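Local coordinates for protein probable fumarate reductase Ifc3 (Shewanella frigidimarina, PDB 1QO8) that catalyses the essentially one-way reduction of fumarate to succinate in vitro, using FAD and four covalently attached haems, and may take part in electron transport to iron(III), at residues A[217-229]-A[241-255]. Numbering follows the deposited sequence.
Sequences WLESLGANLDDLK and RPHGGKSSGPEIIDT
A classic beta bulge interrupts the pairing of strands 227-229 and 239-241 in the FAD-binding domain, at the start of the former: D226 and D227 both sit opposite the one residue R241. D227 forms the antiparallel hydrogen-bonded pair with R241, D227 N donating to R241 O (2.8 Å) and R241 N returning a bond to D227 O (3.1 Å). D226 N also lies close to R241 O, but at a poor angle, and bonds instead to N224 OD1 at 3.0 Å, closing an Asx turn. N224 OD1 also accepts H243 N at 2.8 Å, nearly straight at 170°. The two donors reach this oxygen from opposite faces of the amide plane, so OD1 is gripped by two N-H groups, each well out of the carbonyl plane. With CG anti to the backbone N (chi1 -177°), the N224 side chain runs alongside H243, amide and imidazole planes 21° apart. An alanine here would probably leave the amides of D226 and H243 without their shared acceptor and free the turn to shift against the 241-243 chain. The backbone of N224 is held separately: its N donates to E251 OE2 (2.7 Å), on the anti side of the carboxylate, which a bend at chi2 brings across from helix 248-262. Further along, helix 201-220 ends in a Schellman motif at G222, and T255 packs against this turn, its CG2 against L221 CB while OG1 bonds back to E251 O. L218 meets I252 in apolar packing continued by V549 and I545 of helix 543-563. At the other end, the extended R241 side chain passes close to G165, a probable fumarate- and succinate-binding residue; K229 crosses it at about a right angle, and K229 CB lies in the guanidinium plane at its edge, 3.4 Å from R241 NH1.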
ATOM      1  N   TRP A 217      26.920  -5.151 -22.654  1.00 51.01           N
ATOM      2  CA  TRP A 217      27.006  -6.349 -21.827  1.00 46.01           C
ATOM      3  C   TRP A 217      26.195  -7.477 -22.391  1.00 44.29           C
ATOM      4  O   TRP A 217      26.672  -8.592 -22.494  1.00 43.04           O
ATOM      5  CB  TRP A 217      26.595  -5.963 -20.404  1.00 48.27           C
ATOM      6  CG  TRP A 217      26.123  -7.105 -19.538  1.00 49.19           C
ATOM      7  CD1 TRP A 217      24.870  -7.419 -19.143  1.00 50.69           C
ATOM      8  CD2 TRP A 217      26.974  -8.118 -18.994  1.00 53.41           C
ATOM      9  NE1 TRP A 217      24.850  -8.560 -18.348  1.00 52.35           N
ATOM     10  CE2 TRP A 217      26.167  -8.993 -18.231  1.00 53.94           C
ATOM     11  CE3 TRP A 217      28.352  -8.351 -19.058  1.00 54.36           C
ATOM     12  CZ2 TRP A 217      26.702 -10.069 -17.564  1.00 52.88           C
ATOM     13  CZ3 TRP A 217      28.871  -9.424 -18.376  1.00 56.09           C
ATOM     14  CH2 TRP A 217      28.049 -10.302 -17.669  1.00 54.10           C
ATOM     15  N   LEU A 218      24.924  -7.270 -22.794  1.00 44.13           N
ATOM     16  CA  LEU A 218      24.184  -8.416 -23.366  1.00 43.38           C
ATOM     17  C   LEU A 218      24.791  -8.912 -24.683  1.00 46.39           C
ATOM     18  O   LEU A 218      24.743 -10.125 -24.969  1.00 45.12           O
ATOM     19  CB  LEU A 218      22.710  -8.059 -23.492  1.00 43.90           C
ATOM     20  CG  LEU A 218      21.999  -7.753 -22.148  1.00 42.85           C
ATOM     21  CD1 LEU A 218      20.646  -7.098 -22.366  1.00 42.19           C
ATOM     22  CD2 LEU A 218      21.868  -9.017 -21.315  1.00 42.94           C
ATOM     23  N   GLU A 219      25.235  -7.972 -25.517  1.00 46.77           N
ATOM     24  CA  GLU A 219      25.934  -8.226 -26.744  1.00 50.99           C
ATOM     25  C   GLU A 219      27.271  -8.958 -26.531  1.00 49.89           C
ATOM     26  O   GLU A 219      27.437  -9.921 -27.257  1.00 50.30           O
ATOM     27  CB  GLU A 219      26.337  -6.931 -27.510  1.00 50.53           C
ATOM     28  CG  GLU A 219      25.010  -6.409 -28.104  1.00 54.82           C
ATOM     29  CD  GLU A 219      25.211  -5.001 -28.606  1.00 55.95           C
ATOM     30  OE1 GLU A 219      25.972  -4.258 -27.943  1.00 57.50           O
ATOM     31  OE2 GLU A 219      24.674  -4.667 -29.677  1.00 57.10           O
ATOM     32  N   SER A 220      28.046  -8.602 -25.523  1.00 49.87           N
ATOM     33  CA  SER A 220      29.202  -9.449 -25.226  1.00 53.20           C
ATOM     34  C   SER A 220      28.785 -10.886 -24.954  1.00 53.51           C
ATOM     35  O   SER A 220      29.633 -11.762 -25.107  1.00 56.40           O
ATOM     36  CB  SER A 220      30.025  -8.994 -24.041  1.00 53.94           C
ATOM     37  OG  SER A 220      29.290  -8.914 -22.827  1.00 53.04           O
ATOM     38  N   LEU A 221      27.569 -11.227 -24.558  1.00 51.86           N
ATOM     39  CA  LEU A 221      27.203 -12.585 -24.240  1.00 49.27           C
ATOM     40  C   LEU A 221      26.617 -13.191 -25.490  1.00 51.12           C
ATOM     41  O   LEU A 221      26.238 -14.333 -25.301  1.00 52.04           O
ATOM     42  CB  LEU A 221      26.157 -12.624 -23.096  1.00 50.22           C
ATOM     43  CG  LEU A 221      26.562 -11.836 -21.837  1.00 52.05           C
ATOM     44  CD1 LEU A 221      25.522 -11.865 -20.692  1.00 47.50           C
ATOM     45  CD2 LEU A 221      27.931 -12.295 -21.317  1.00 50.80           C
ATOM     46  N   GLY A 222      26.457 -12.438 -26.605  1.00 50.77           N
ATOM     47  CA  GLY A 222      25.938 -13.087 -27.789  1.00 50.69           C
ATOM     48  C   GLY A 222      24.551 -12.616 -28.227  1.00 49.85           C
ATOM     49  O   GLY A 222      24.044 -13.129 -29.242  1.00 44.74           O
ATOM     50  N   ALA A 223      23.934 -11.714 -27.459  1.00 47.22           N
ATOM     51  CA  ALA A 223      22.629 -11.256 -27.857  1.00 48.01           C
ATOM     52  C   ALA A 223      22.710 -10.323 -29.056  1.00 48.05           C
ATOM     53  O   ALA A 223      23.646  -9.532 -29.183  1.00 47.09           O
ATOM     54  CB  ALA A 223      21.916 -10.508 -26.741  1.00 48.74           C
ATOM     55  N   ASN A 224      21.714 -10.440 -29.925  1.00 45.90           N
ATOM     56  CA  ASN A 224      21.621  -9.429 -30.978  1.00 47.65           C
ATOM     57  C   ASN A 224      20.562  -8.384 -30.571  1.00 46.52           C
ATOM     58  O   ASN A 224      19.420  -8.698 -30.346  1.00 47.10           O
ATOM     59  CB  ASN A 224      21.342 -10.075 -32.331  1.00 45.94           C
ATOM     60  CG  ASN A 224      21.308  -9.026 -33.446  1.00 48.22           C
ATOM     61  OD1 ASN A 224      20.446  -8.155 -33.539  1.00 42.48           O
ATOM     62  ND2 ASN A 224      22.278  -9.118 -34.381  1.00 49.74           N
ATOM     63  N   LEU A 225      20.889  -7.111 -30.517  1.00 48.19           N
ATOM     64  CA  LEU A 225      19.942  -6.016 -30.328  1.00 51.20           C
ATOM     65  C   LEU A 225      20.251  -4.931 -31.363  1.00 52.43           C
ATOM     66  O   LEU A 225      20.438  -3.767 -31.049  1.00 50.54           O
ATOM     67  CB  LEU A 225      20.036  -5.469 -28.898  1.00 50.30           C
ATOM     68  CG  LEU A 225      19.760  -6.490 -27.756  1.00 49.46           C
ATOM     69  CD1 LEU A 225      20.227  -5.904 -26.440  1.00 49.57           C
ATOM     70  CD2 LEU A 225      18.289  -6.876 -27.815  1.00 46.09           C
ATOM     71  N   ASP A 226      20.294  -5.304 -32.655  1.00 52.77           N
ATOM     72  CA  ASP A 226      20.597  -4.303 -33.675  1.00 51.66           C
ATOM     73  C   ASP A 226      19.433  -3.479 -34.182  1.00 50.94           C
ATOM     74  O   ASP A 226      19.709  -2.444 -34.837  1.00 50.60           O
ATOM     75  CB  ASP A 226      21.329  -4.958 -34.886  1.00 53.50           C
ATOM     76  CG  ASP A 226      22.766  -5.317 -34.578  1.00 55.99           C
ATOM     77  OD1 ASP A 226      23.468  -4.818 -33.671  1.00 54.11           O
ATOM     78  OD2 ASP A 226      23.314  -6.191 -35.273  1.00 57.96           O
ATOM     79  N   ASP A 227      18.174  -3.890 -34.090  1.00 48.84           N
ATOM     80  CA  ASP A 227      17.064  -3.112 -34.598  1.00 50.46           C
ATOM     81  C   ASP A 227      16.781  -1.953 -33.637  1.00 51.64           C
ATOM     82  O   ASP A 227      16.844  -2.119 -32.419  1.00 49.52           O
ATOM     83  CB  ASP A 227      15.837  -3.940 -34.873  1.00 53.07           C
ATOM     84  CG  ASP A 227      14.484  -3.418 -35.314  1.00 57.70           C
ATOM     85  OD1 ASP A 227      13.613  -2.943 -34.524  1.00 55.32           O
ATOM     86  OD2 ASP A 227      14.083  -3.585 -36.513  1.00 57.66           O
ATOM     87  N   LEU A 228      16.561  -0.768 -34.205  1.00 48.68           N
ATOM     88  CA  LEU A 228      16.327   0.436 -33.414  1.00 52.58           C
ATOM     89  C   LEU A 228      14.974   1.042 -33.777  1.00 53.27           C
ATOM     90  O   LEU A 228      14.728   1.384 -34.941  1.00 53.75           O
ATOM     91  CB  LEU A 228      17.424   1.492 -33.617  1.00 50.76           C
ATOM     92  CG  LEU A 228      17.254   2.788 -32.826  1.00 50.89           C
ATOM     93  CD1 LEU A 228      17.457   2.606 -31.327  1.00 51.32           C
ATOM     94  CD2 LEU A 228      18.230   3.892 -33.279  1.00 48.28           C
ATOM     95  N   LYS A 229      14.095   1.219 -32.811  1.00 51.24           N
ATOM     96  CA  LYS A 229      12.789   1.772 -33.003  1.00 51.59           C
ATOM     97  C   LYS A 229      12.465   2.728 -31.830  1.00 52.88           C
ATOM     98  O   LYS A 229      13.167   2.840 -30.825  1.00 48.96           O
ATOM     99  CB  LYS A 229      11.610   0.763 -33.043  1.00 53.92           C
ATOM    100  CG  LYS A 229      11.599  -0.069 -34.340  1.00 56.48           C
ATOM    101  CD  LYS A 229      10.241  -0.751 -34.504  1.00 59.53           C
ATOM    102  CE  LYS A 229      10.019  -1.238 -35.936  1.00 63.07           C
ATOM    103  NZ  LYS A 229      10.704  -2.567 -36.101  1.00 64.84           N
ATOM    104  N   ARG A 241      16.020  -4.090 -30.133  1.00 44.69           N
ATOM    105  CA  ARG A 241      15.408  -5.339 -30.376  1.00 44.90           C
ATOM    106  C   ARG A 241      16.343  -6.132 -31.332  1.00 44.35           C
ATOM    107  O   ARG A 241      17.174  -5.550 -32.014  1.00 43.14           O
ATOM    108  CB  ARG A 241      14.093  -5.184 -31.135  1.00 45.22           C
ATOM    109  CG  ARG A 241      12.864  -4.669 -30.479  1.00 48.94           C
ATOM    110  CD  ARG A 241      11.595  -4.721 -31.319  1.00 50.88           C
ATOM    111  NE  ARG A 241      10.513  -4.133 -30.494  1.00 55.24           N
ATOM    112  CZ  ARG A 241      10.123  -2.861 -30.469  1.00 57.86           C
ATOM    113  NH1 ARG A 241      10.656  -1.824 -31.100  1.00 57.73           N
ATOM    114  NH2 ARG A 241       9.089  -2.558 -29.671  1.00 58.33           N
ATOM    115  N   PRO A 242      16.241  -7.425 -31.366  1.00 44.67           N
ATOM    116  CA  PRO A 242      17.037  -8.303 -32.233  1.00 48.07           C
ATOM    117  C   PRO A 242      16.770  -7.915 -33.685  1.00 48.84           C
ATOM    118  O   PRO A 242      15.633  -7.595 -34.026  1.00 44.76           O
ATOM    119  CB  PRO A 242      16.536  -9.742 -31.951  1.00 45.21           C
ATOM    120  CG  PRO A 242      15.941  -9.557 -30.555  1.00 46.62           C
ATOM    121  CD  PRO A 242      15.226  -8.223 -30.626  1.00 43.92           C
ATOM    122  N   HIS A 243      17.789  -7.901 -34.513  1.00 54.56           N
ATOM    123  CA  HIS A 243      17.577  -7.589 -35.941  1.00 60.10           C
ATOM    124  C   HIS A 243      16.447  -8.421 -36.496  1.00 63.59           C
ATOM    125  O   HIS A 243      15.288  -7.982 -36.683  1.00 71.30           O
ATOM    126  CB  HIS A 243      18.835  -7.882 -36.758  1.00 64.10           C
ATOM    127  CG  HIS A 243      18.762  -7.367 -38.176  1.00 66.79           C
ATOM    128  ND1 HIS A 243      19.544  -7.886 -39.185  1.00 67.57           N
ATOM    129  CD2 HIS A 243      17.981  -6.396 -38.728  1.00 66.91           C
ATOM    130  CE1 HIS A 243      19.247  -7.223 -40.296  1.00 69.38           C
ATOM    131  NE2 HIS A 243      18.298  -6.316 -40.056  1.00 68.30           N
ATOM    132  N   GLY A 244      16.696  -9.650 -36.867  1.00 63.25           N
ATOM    133  CA  GLY A 244      15.441 -10.431 -37.211  1.00 63.83           C
ATOM    134  C   GLY A 244      15.428 -11.513 -36.102  1.00 66.34           C
ATOM    135  O   GLY A 244      15.885 -11.224 -34.976  1.00 62.91           O
ATOM    136  N   GLY A 245      15.024 -12.727 -36.479  1.00 65.73           N
ATOM    137  CA  GLY A 245      15.144 -13.809 -35.475  1.00 64.66           C
ATOM    138  C   GLY A 245      14.147 -13.628 -34.330  1.00 62.21           C
ATOM    139  O   GLY A 245      13.002 -13.250 -34.567  1.00 59.98           O
ATOM    140  N   LYS A 246      14.575 -13.863 -33.099  1.00 60.50           N
ATOM    141  CA  LYS A 246      13.637 -13.866 -31.954  1.00 57.66           C
ATOM    142  C   LYS A 246      13.134 -12.459 -31.628  1.00 52.71           C
ATOM    143  O   LYS A 246      13.908 -11.549 -31.902  1.00 51.39           O
ATOM    144  CB  LYS A 246      14.365 -14.411 -30.703  1.00 57.05           C
ATOM    145  CG  LYS A 246      14.793 -15.876 -30.903  1.00 61.59           C
ATOM    146  CD  LYS A 246      15.836 -16.387 -29.909  1.00 62.57           C
ATOM    147  CE  LYS A 246      16.046 -17.906 -30.088  1.00 62.97           C
ATOM    148  NZ  LYS A 246      17.241 -18.349 -29.290  1.00 62.40           N
ATOM    149  N   SER A 247      11.999 -12.340 -30.977  1.00 48.02           N
ATOM    150  CA  SER A 247      11.602 -11.327 -30.034  1.00 46.84           C
ATOM    151  C   SER A 247      12.632 -11.010 -28.949  1.00 43.57           C
ATOM    152  O   SER A 247      13.464 -11.880 -28.655  1.00 42.40           O
ATOM    153  CB  SER A 247      10.327 -11.800 -29.296  1.00 48.62           C
ATOM    154  OG  SER A 247       9.407 -11.809 -30.383  1.00 51.11           O
ATOM    155  N   SER A 248      12.585  -9.793 -28.398  1.00 38.56           N
ATOM    156  CA  SER A 248      13.673  -9.428 -27.489  1.00 39.35           C
ATOM    157  C   SER A 248      13.670 -10.233 -26.179  1.00 38.37           C
ATOM    158  O   SER A 248      14.718 -10.605 -25.712  1.00 38.97           O
ATOM    159  CB  SER A 248      13.550  -7.912 -27.207  1.00 43.83           C
ATOM    160  OG  SER A 248      12.242  -7.630 -26.798  1.00 44.14           O
ATOM    161  N   GLY A 249      12.602 -10.632 -25.570  1.00 40.36           N
ATOM    162  CA  GLY A 249      12.446 -11.423 -24.374  1.00 41.59           C
ATOM    163  C   GLY A 249      13.226 -12.755 -24.536  1.00 45.14           C
ATOM    164  O   GLY A 249      14.052 -13.048 -23.687  1.00 42.81           O
ATOM    165  N   PRO A 250      12.851 -13.530 -25.566  1.00 43.67           N
ATOM    166  CA  PRO A 250      13.427 -14.853 -25.799  1.00 43.95           C
ATOM    167  C   PRO A 250      14.891 -14.682 -26.137  1.00 44.97           C
ATOM    168  O   PRO A 250      15.743 -15.361 -25.539  1.00 41.84           O
ATOM    169  CB  PRO A 250      12.632 -15.420 -26.997  1.00 43.03           C
ATOM    170  CG  PRO A 250      11.259 -14.811 -26.770  1.00 41.87           C
ATOM    171  CD  PRO A 250      11.528 -13.419 -26.237  1.00 41.61           C
ATOM    172  N   GLU A 251      15.235 -13.716 -26.992  1.00 42.74           N
ATOM    173  CA  GLU A 251      16.653 -13.444 -27.213  1.00 43.91           C
ATOM    174  C   GLU A 251      17.373 -13.237 -25.883  1.00 44.64           C
ATOM    175  O   GLU A 251      18.504 -13.726 -25.736  1.00 43.40           O
ATOM    176  CB  GLU A 251      16.906 -12.236 -28.079  1.00 43.50           C
ATOM    177  CG  GLU A 251      18.297 -11.949 -28.527  1.00 45.85           C
ATOM    178  CD  GLU A 251      18.902 -12.875 -29.541  1.00 48.29           C
ATOM    179  OE1 GLU A 251      18.223 -13.847 -29.956  1.00 49.36           O
ATOM    180  OE2 GLU A 251      20.103 -12.613 -29.848  1.00 50.52           O
ATOM    181  N   ILE A 252      16.869 -12.274 -25.081  1.00 44.48           N
ATOM    182  CA  ILE A 252      17.610 -11.920 -23.862  1.00 43.93           C
ATOM    183  C   ILE A 252      17.746 -13.070 -22.858  1.00 41.13           C
ATOM    184  O   ILE A 252      18.854 -13.254 -22.345  1.00 41.45           O
ATOM    185  CB  ILE A 252      17.109 -10.628 -23.212  1.00 45.74           C
ATOM    186  CG1 ILE A 252      17.378  -9.424 -24.108  1.00 46.30           C
ATOM    187  CG2 ILE A 252      17.818 -10.384 -21.877  1.00 44.78           C
ATOM    188  CD1 ILE A 252      16.717  -8.105 -23.701  1.00 45.79           C
ATOM    189  N   ILE A 253      16.736 -13.801 -22.534  1.00 40.46           N
ATOM    190  CA  ILE A 253      16.686 -14.895 -21.576  1.00 41.38           C
ATOM    191  C   ILE A 253      17.395 -16.097 -22.219  1.00 42.87           C
ATOM    192  O   ILE A 253      18.063 -16.797 -21.477  1.00 40.05           O
ATOM    193  CB  ILE A 253      15.230 -15.330 -21.302  1.00 39.60           C
ATOM    194  CG1 ILE A 253      14.574 -14.320 -20.359  1.00 41.52           C
ATOM    195  CG2 ILE A 253      15.013 -16.762 -20.778  1.00 36.91           C
ATOM    196  CD1 ILE A 253      15.315 -13.972 -19.088  1.00 43.00           C
ATOM    197  N   ASP A 254      17.261 -16.316 -23.532  1.00 42.44           N
ATOM    198  CA  ASP A 254      18.093 -17.375 -24.165  1.00 45.06           C
ATOM    199  C   ASP A 254      19.561 -17.026 -23.942  1.00 45.68           C
ATOM    200  O   ASP A 254      20.380 -17.881 -23.533  1.00 44.96           O
ATOM    201  CB  ASP A 254      17.789 -17.649 -25.631  1.00 44.92           C
ATOM    202  CG  ASP A 254      16.458 -18.363 -25.834  1.00 50.08           C
ATOM    203  OD1 ASP A 254      15.695 -18.803 -24.932  1.00 51.78           O
ATOM    204  OD2 ASP A 254      15.997 -18.579 -26.989  1.00 50.90           O
ATOM    205  N   THR A 255      19.961 -15.767 -24.106  1.00 43.61           N
ATOM    206  CA  THR A 255      21.349 -15.380 -24.005  1.00 45.30           C
ATOM    207  C   THR A 255      21.868 -15.494 -22.560  1.00 46.96           C
ATOM    208  O   THR A 255      22.980 -15.920 -22.333  1.00 43.19           O
ATOM    209  CB  THR A 255      21.560 -13.931 -24.457  1.00 46.86           C
ATOM    210  OG1 THR A 255      21.079 -13.877 -25.787  1.00 49.04           O
ATOM    211  CG2 THR A 255      23.017 -13.558 -24.439  1.00 48.66           C
TER